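Ultraspiracle (Drosophila melanogaster, PDB 1HG4) probably acts as a nuclear hormone receptor transcription factor whose ligand-binding domain holds a phospholipid and is locked in an inactive conformation. Local coordinates at residues A[159-162]-A[163-167]; A[235-238]-A[239-243]. All coordinates share one frame; numbering follows the deposited sequence.

In the fold
Both contacts are helix turns in the alpha-helical ligand-binding domain. Interaction 1 lies on helix 154-171 and comes first along the chain; interaction 2 lies on helix 225-250, their centres about 12 Å apart. The two helices pack together: I160 CG1 meets I239 CG2 at 3.6 Å, and R159 reaches over to S238 and K242, its NH1 lying 3.3 Å from K242 NZ, a pair of like charges; R159 is also paired with E163 through its NE and NH2. With the side chain of I160 about 5 Å from the bound phospholipid and C243 in its pocket, both turns, touching each other and helix 78-100, form part of the helical wall near the lipid.

Interaction 1 of 2, residues A[159-162]-A[163-167]; sequences RILS and ELSVK
R159 and E163 meet one turn apart on helix 154-171 of the nuclear receptor ligand-binding domain, in an i to i+4 salt bridge between side chains that cross obliquely. The E163 chain runs out extended from CG, which lies beside its own backbone N (chi1 -64°), while the R159 chain bends at chi3 (-41°) and turns its guanidinium to the carboxylate. The two flat groups are rotated 44° against each other, so the match is not coplanar. R159 NE meets OE2 of E163 at the guanidinium edge, although the place of OE2 is less sure. The second bond of the bridge is longer: R159 NH2 to E163 OE1, 3.3 Å, met on the syn side of the carboxylate.

Beneath it the helix widens into a pi-type turn at 163-166. Two i to i+5 bonds mark it: S165 N to I160 O, in the carbonyl plane at 3.3 Å, and the shorter V166 N to L161 O at 2.8 Å. L164 N adds a weak i to i+4 bond to I160 O. On the buried side, L164 leans on I94 and A98 of helix 78-100. L161 lies against L135 of strand 134-136. S165 OG is hydrogen-bonded to A98 O, which joins this turn to helix 78-100, and L161 CD2 touches the same OG at 3.5 Å.

Interaction 2 of 2, residues A[235-238]-A[239-243]; sequences ALRS and ISLKC
S238 and K242 face each other one turn apart on helix 225-250, a regular alpha-helical stretch of the nuclear receptor ligand-binding domain. K242 leaves the backbone with CG beside its own N, then bends at chi2 (-57°) and again at chi4 (58°), which folds the chain back along the helix over the S238 carbonyl. CG comes within 3.2 Å of S238 O, CE also lies near this oxygen, and NZ ends 3.4 Å from S238 OG in a weak hydrogen bond. S238 presents that hydroxyl with OG anti to its backbone N (chi1 -174°).

A second pair runs along another side of the helix. R237 is fully extended, and its NE passes L241 CD1 at 4.2 Å; the leucine methyl approaches the guanidinium obliquely. L241 CG lies 3.2 Å from R237 O, which also accepts L241 N. Two further i to i+4 backbone bonds join the halves: I239 N to A235 O, and the shorter S240 N to L236 O at 2.9 Å.

Outside this first shell, neighbouring helices cover the inner faces. L236 and S240 pack on helix 78-100, with L236 on I94 and S240 on I90 and E91. I239 and K242 are set against helix 154-171, where the lysine chain touches I156. The positive charge of R159 near K242 would probably be softened by E163, its salt-bridge partner. Further along, C243 lines the phospholipid pocket, and its backbone N is bonded to I239 O at 3.1 Å. I239 CG1 rests 3.1 Å from A235 O, one turn earlier.

Interaction 1 of 2, residues A[159-162]-A[163-167]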
ATOM      1  N   ARG A 159      26.544 -24.209  -5.338  1.00 28.45           N
ATOM      2  CA  ARG A 159      25.428 -23.742  -4.536  1.00 28.25           C
ATOM      3  C   ARG A 159      24.138 -23.586  -5.323  1.00 26.16           C
ATOM      4  O   ARG A 159      23.062 -23.663  -4.757  1.00 24.99           O
ATOM      5  CB  ARG A 159      25.787 -22.477  -3.737  1.00 27.93           C
ATOM      6  CG  ARG A 159      26.676 -21.463  -4.392  1.00 29.34           C
ATOM      7  CD  ARG A 159      27.204 -20.486  -3.317  1.00 31.01           C
ATOM      8  NE  ARG A 159      26.173 -20.110  -2.345  1.00 30.45           N
ATOM      9  CZ  ARG A 159      25.759 -18.863  -2.115  1.00 33.49           C
ATOM     10  NH1 ARG A 159      26.284 -17.839  -2.784  1.00 33.14           N
ATOM     11  NH2 ARG A 159      24.801 -18.635  -1.222  1.00 32.06           N
ATOM     12  N   ILE A 160      24.234 -23.411  -6.632  1.00 26.28           N
ATOM     13  CA  ILE A 160      23.019 -23.313  -7.429  1.00 25.13           C
ATOM     14  C   ILE A 160      22.312 -24.656  -7.378  1.00 26.34           C
ATOM     15  O   ILE A 160      21.097 -24.715  -7.251  1.00 28.25           O
ATOM     16  CB  ILE A 160      23.299 -22.991  -8.914  1.00 22.78           C
ATOM     17  CG1 ILE A 160      23.584 -21.498  -9.083  1.00 21.98           C
ATOM     18  CG2 ILE A 160      22.108 -23.391  -9.759  1.00 19.65           C
ATOM     19  CD1 ILE A 160      23.787 -21.070 -10.516  1.00 21.06           C
ATOM     20  N   LEU A 161      23.078 -25.736  -7.472  1.00 27.48           N
ATOM     21  CA  LEU A 161      22.487 -27.068  -7.473  1.00 28.41           C
ATOM     22  C   LEU A 161      22.147 -27.599  -6.093  1.00 29.18           C
ATOM     23  O   LEU A 161      21.168 -28.320  -5.936  1.00 29.65           O
ATOM     24  CB  LEU A 161      23.412 -28.051  -8.200  1.00 28.27           C
ATOM     25  CG  LEU A 161      23.635 -27.722  -9.677  1.00 28.74           C
ATOM     26  CD1 LEU A 161      24.718 -28.597 -10.263  1.00 29.36           C
ATOM     27  CD2 LEU A 161      22.335 -27.912 -10.422  1.00 29.39           C
ATOM     28  N   SER A 162      22.945 -27.255  -5.090  1.00 30.39           N
ATOM     29  CA  SER A 162      22.681 -27.725  -3.734  1.00 31.53           C
ATOM     30  C   SER A 162      21.606 -26.899  -3.029  1.00 32.79           C
ATOM     31  O   SER A 162      20.679 -27.448  -2.430  1.00 33.02           O
ATOM     32  CB  SER A 162      23.960 -27.689  -2.912  1.00 30.63           C
ATOM     33  OG  SER A 162      24.936 -28.538  -3.487  1.00 35.01           O
ATOM     34  N   GLU A 163      21.735 -25.576  -3.118  1.00 32.48           N
ATOM     35  CA  GLU A 163      20.807 -24.658  -2.474  1.00 32.27           C
ATOM     36  C   GLU A 163      19.473 -24.415  -3.189  1.00 32.02           C
ATOM     37  O   GLU A 163      18.498 -24.000  -2.569  1.00 30.96           O
ATOM     38  CB  GLU A 163      21.520 -23.334  -2.220  1.00 32.20           C
ATOM     39  CG  GLU A 163      22.674 -23.482  -1.246  1.00 33.39           C
ATOM     40  CD  GLU A 163      23.418 -22.181  -1.001  1.00 35.74           C
ATOM     41  OE1 GLU A 163      22.753 -21.160  -0.715  1.00 35.95           O
ATOM     42  OE2 GLU A 163      24.672 -22.184  -1.081  1.00 37.13           O
ATOM     43  N   LEU A 164      19.414 -24.686  -4.483  1.00 31.24           N
ATOM     44  CA  LEU A 164      18.177 -24.480  -5.210  1.00 30.37           C
ATOM     45  C   LEU A 164      17.615 -25.767  -5.802  1.00 30.87           C
ATOM     46  O   LEU A 164      16.589 -26.268  -5.329  1.00 30.57           O
ATOM     47  CB  LEU A 164      18.392 -23.432  -6.302  1.00 30.49           C
ATOM     48  CG  LEU A 164      18.843 -22.059  -5.771  1.00 30.62           C
ATOM     49  CD1 LEU A 164      19.210 -21.146  -6.927  1.00 28.48           C
ATOM     50  CD2 LEU A 164      17.738 -21.432  -4.910  1.00 28.15           C
ATOM     51  N   SER A 165      18.287 -26.313  -6.817  1.00 29.59           N
ATOM     52  CA  SER A 165      17.829 -27.542  -7.472  1.00 29.53           C
ATOM     53  C   SER A 165      17.484 -28.686  -6.516  1.00 29.30           C
ATOM     54  O   SER A 165      16.371 -29.211  -6.542  1.00 29.42           O
ATOM     55  CB  SER A 165      18.875 -28.030  -8.478  1.00 29.08           C
ATOM     56  OG  SER A 165      19.060 -27.094  -9.527  1.00 27.38           O
ATOM     57  N   VAL A 166      18.438 -29.074  -5.677  1.00 29.15           N
ATOM     58  CA  VAL A 166      18.216 -30.158  -4.727  1.00 30.60           C
ATOM     59  C   VAL A 166      17.027 -29.892  -3.817  1.00 30.95           C
ATOM     60  O   VAL A 166      16.135 -30.727  -3.708  1.00 31.55           O
ATOM     61  CB  VAL A 166      19.496 -30.423  -3.863  1.00 30.85           C
ATOM     62  CG1 VAL A 166      19.192 -31.388  -2.720  1.00 29.10           C
ATOM     63  CG2 VAL A 166      20.592 -31.005  -4.741  1.00 28.25           C
ATOM     64  N   LYS A 167      17.000 -28.727  -3.180  1.00 32.17           N
ATOM     65  CA  LYS A 167      15.902 -28.402  -2.282  1.00 33.65           C
ATOM     66  C   LYS A 167      14.557 -28.304  -2.995  1.00 33.50           C
ATOM     67  O   LYS A 167      13.532 -28.663  -2.420  1.00 33.08           O
ATOM     68  CB  LYS A 167      16.225 -27.124  -1.500  1.00 35.20           C
ATOM     69  CG  LYS A 167      17.387 -27.328  -0.529  1.00 36.62           C
ATOM     70  CD  LYS A 167      17.614 -26.128   0.372  1.00 40.73           C
ATOM     71  CE  LYS A 167      18.716 -26.408   1.379  1.00 40.85           C
ATOM     72  NZ  LYS A 167      18.931 -25.233   2.270  1.00 45.38           N
TER

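Interaction 2 of 2, residues A[235-238]-A[239-243]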
ATOM      1  N   ALA A 235      18.041 -17.414  -0.810  1.00 25.81           N
ATOM      2  CA  ALA A 235      19.179 -18.137  -1.350  1.00 28.42           C
ATOM      3  C   ALA A 235      19.343 -17.780  -2.829  1.00 29.16           C
ATOM      4  O   ALA A 235      20.458 -17.717  -3.349  1.00 29.55           O
ATOM      5  CB  ALA A 235      18.978 -19.641  -1.175  1.00 27.66           C
ATOM      6  N   LEU A 236      18.226 -17.531  -3.503  1.00 30.40           N
ATOM      7  CA  LEU A 236      18.273 -17.170  -4.912  1.00 31.20           C
ATOM      8  C   LEU A 236      18.942 -15.804  -5.044  1.00 31.19           C
ATOM      9  O   LEU A 236      19.809 -15.600  -5.899  1.00 30.89           O
ATOM     10  CB  LEU A 236      16.863 -17.115  -5.503  1.00 29.58           C
ATOM     11  CG  LEU A 236      16.661 -17.778  -6.868  1.00 31.02           C
ATOM     12  CD1 LEU A 236      15.264 -17.434  -7.387  1.00 31.61           C
ATOM     13  CD2 LEU A 236      17.725 -17.316  -7.852  1.00 29.97           C
ATOM     14  N   ARG A 237      18.544 -14.867  -4.190  1.00 32.02           N
ATOM     15  CA  ARG A 237      19.115 -13.521  -4.227  1.00 32.13           C
ATOM     16  C   ARG A 237      20.613 -13.516  -3.938  1.00 30.63           C
ATOM     17  O   ARG A 237      21.386 -12.858  -4.627  1.00 29.49           O
ATOM     18  CB  ARG A 237      18.419 -12.607  -3.218  1.00 35.78           C
ATOM     19  CG  ARG A 237      18.919 -11.173  -3.303  1.00 40.54           C
ATOM     20  CD  ARG A 237      18.263 -10.248  -2.301  1.00 46.19           C
ATOM     21  NE  ARG A 237      18.845  -8.907  -2.380  1.00 52.36           N
ATOM     22  CZ  ARG A 237      18.579  -7.912  -1.537  1.00 53.85           C
ATOM     23  NH1 ARG A 237      17.730  -8.096  -0.533  1.00 55.78           N
ATOM     24  NH2 ARG A 237      19.167  -6.733  -1.695  1.00 55.30           N
ATOM     25  N   SER A 238      21.021 -14.247  -2.910  1.00 29.25           N
ATOM     26  CA  SER A 238      22.426 -14.313  -2.555  1.00 29.74           C
ATOM     27  C   SER A 238      23.290 -14.863  -3.692  1.00 28.22           C
ATOM     28  O   SER A 238      24.316 -14.294  -4.029  1.00 28.07           O
ATOM     29  CB  SER A 238      22.609 -15.177  -1.314  1.00 31.30           C
ATOM     30  OG  SER A 238      23.957 -15.123  -0.880  1.00 34.40           O
ATOM     31  N   ILE A 239      22.870 -15.979  -4.278  1.00 28.98           N
ATOM     32  CA  ILE A 239      23.608 -16.598  -5.379  1.00 28.08           C
ATOM     33  C   ILE A 239      23.640 -15.644  -6.566  1.00 28.06           C
ATOM     34  O   ILE A 239      24.663 -15.465  -7.222  1.00 27.25           O
ATOM     35  CB  ILE A 239      22.939 -17.927  -5.809  1.00 27.49           C
ATOM     36  CG1 ILE A 239      23.014 -18.941  -4.664  1.00 26.75           C
ATOM     37  CG2 ILE A 239      23.606 -18.468  -7.056  1.00 27.96           C
ATOM     38  CD1 ILE A 239      22.301 -20.233  -4.945  1.00 25.82           C
ATOM     39  N   SER A 240      22.498 -15.031  -6.823  1.00 28.32           N
ATOM     40  CA  SER A 240      22.337 -14.092  -7.914  1.00 29.35           C
ATOM     41  C   SER A 240      23.300 -12.897  -7.796  1.00 30.34           C
ATOM     42  O   SER A 240      23.822 -12.397  -8.802  1.00 29.01           O
ATOM     43  CB  SER A 240      20.869 -13.639  -7.947  1.00 31.19           C
ATOM     44  OG  SER A 240      20.660 -12.551  -8.828  1.00 34.14           O
ATOM     45  N   LEU A 241      23.547 -12.437  -6.572  1.00 31.14           N
ATOM     46  CA  LEU A 241      24.464 -11.316  -6.369  1.00 32.03           C
ATOM     47  C   LEU A 241      25.909 -11.721  -6.699  1.00 32.71           C
ATOM     48  O   LEU A 241      26.667 -10.920  -7.246  1.00 32.27           O
ATOM     49  CB  LEU A 241      24.367 -10.802  -4.929  1.00 33.63           C
ATOM     50  CG  LEU A 241      23.047 -10.068  -4.612  1.00 38.41           C
ATOM     51  CD1 LEU A 241      22.917  -9.785  -3.113  1.00 37.91           C
ATOM     52  CD2 LEU A 241      22.987  -8.761  -5.410  1.00 37.68           C
ATOM     53  N   LYS A 242      26.288 -12.960  -6.383  1.00 31.92           N
ATOM     54  CA  LYS A 242      27.640 -13.433  -6.684  1.00 32.65           C
ATOM     55  C   LYS A 242      27.818 -13.564  -8.204  1.00 32.87           C
ATOM     56  O   LYS A 242      28.893 -13.253  -8.730  1.00 33.02           O
ATOM     57  CB  LYS A 242      27.907 -14.786  -6.021  1.00 33.08           C
ATOM     58  CG  LYS A 242      27.451 -14.866  -4.577  1.00 38.27           C
ATOM     59  CD  LYS A 242      28.077 -13.779  -3.688  1.00 41.12           C
ATOM     60  CE  LYS A 242      27.298 -13.626  -2.376  1.00 41.04           C
ATOM     61  NZ  LYS A 242      27.254 -14.909  -1.622  1.00 42.55           N
ATOM     62  N   CYS A 243      26.772 -14.013  -8.906  1.00 30.52           N
ATOM     63  CA  CYS A 243      26.840 -14.145 -10.362  1.00 30.35           C
ATOM     64  C   CYS A 243      27.156 -12.800 -10.990  1.00 30.35           C
ATOM     65  O   CYS A 243      27.987 -12.697 -11.895  1.00 31.21           O
ATOM     66  CB  CYS A 243      25.515 -14.652 -10.940  1.00 27.98           C
ATOM     67  SG  CYS A 243      25.268 -16.380 -10.684  1.00 25.94           S
TER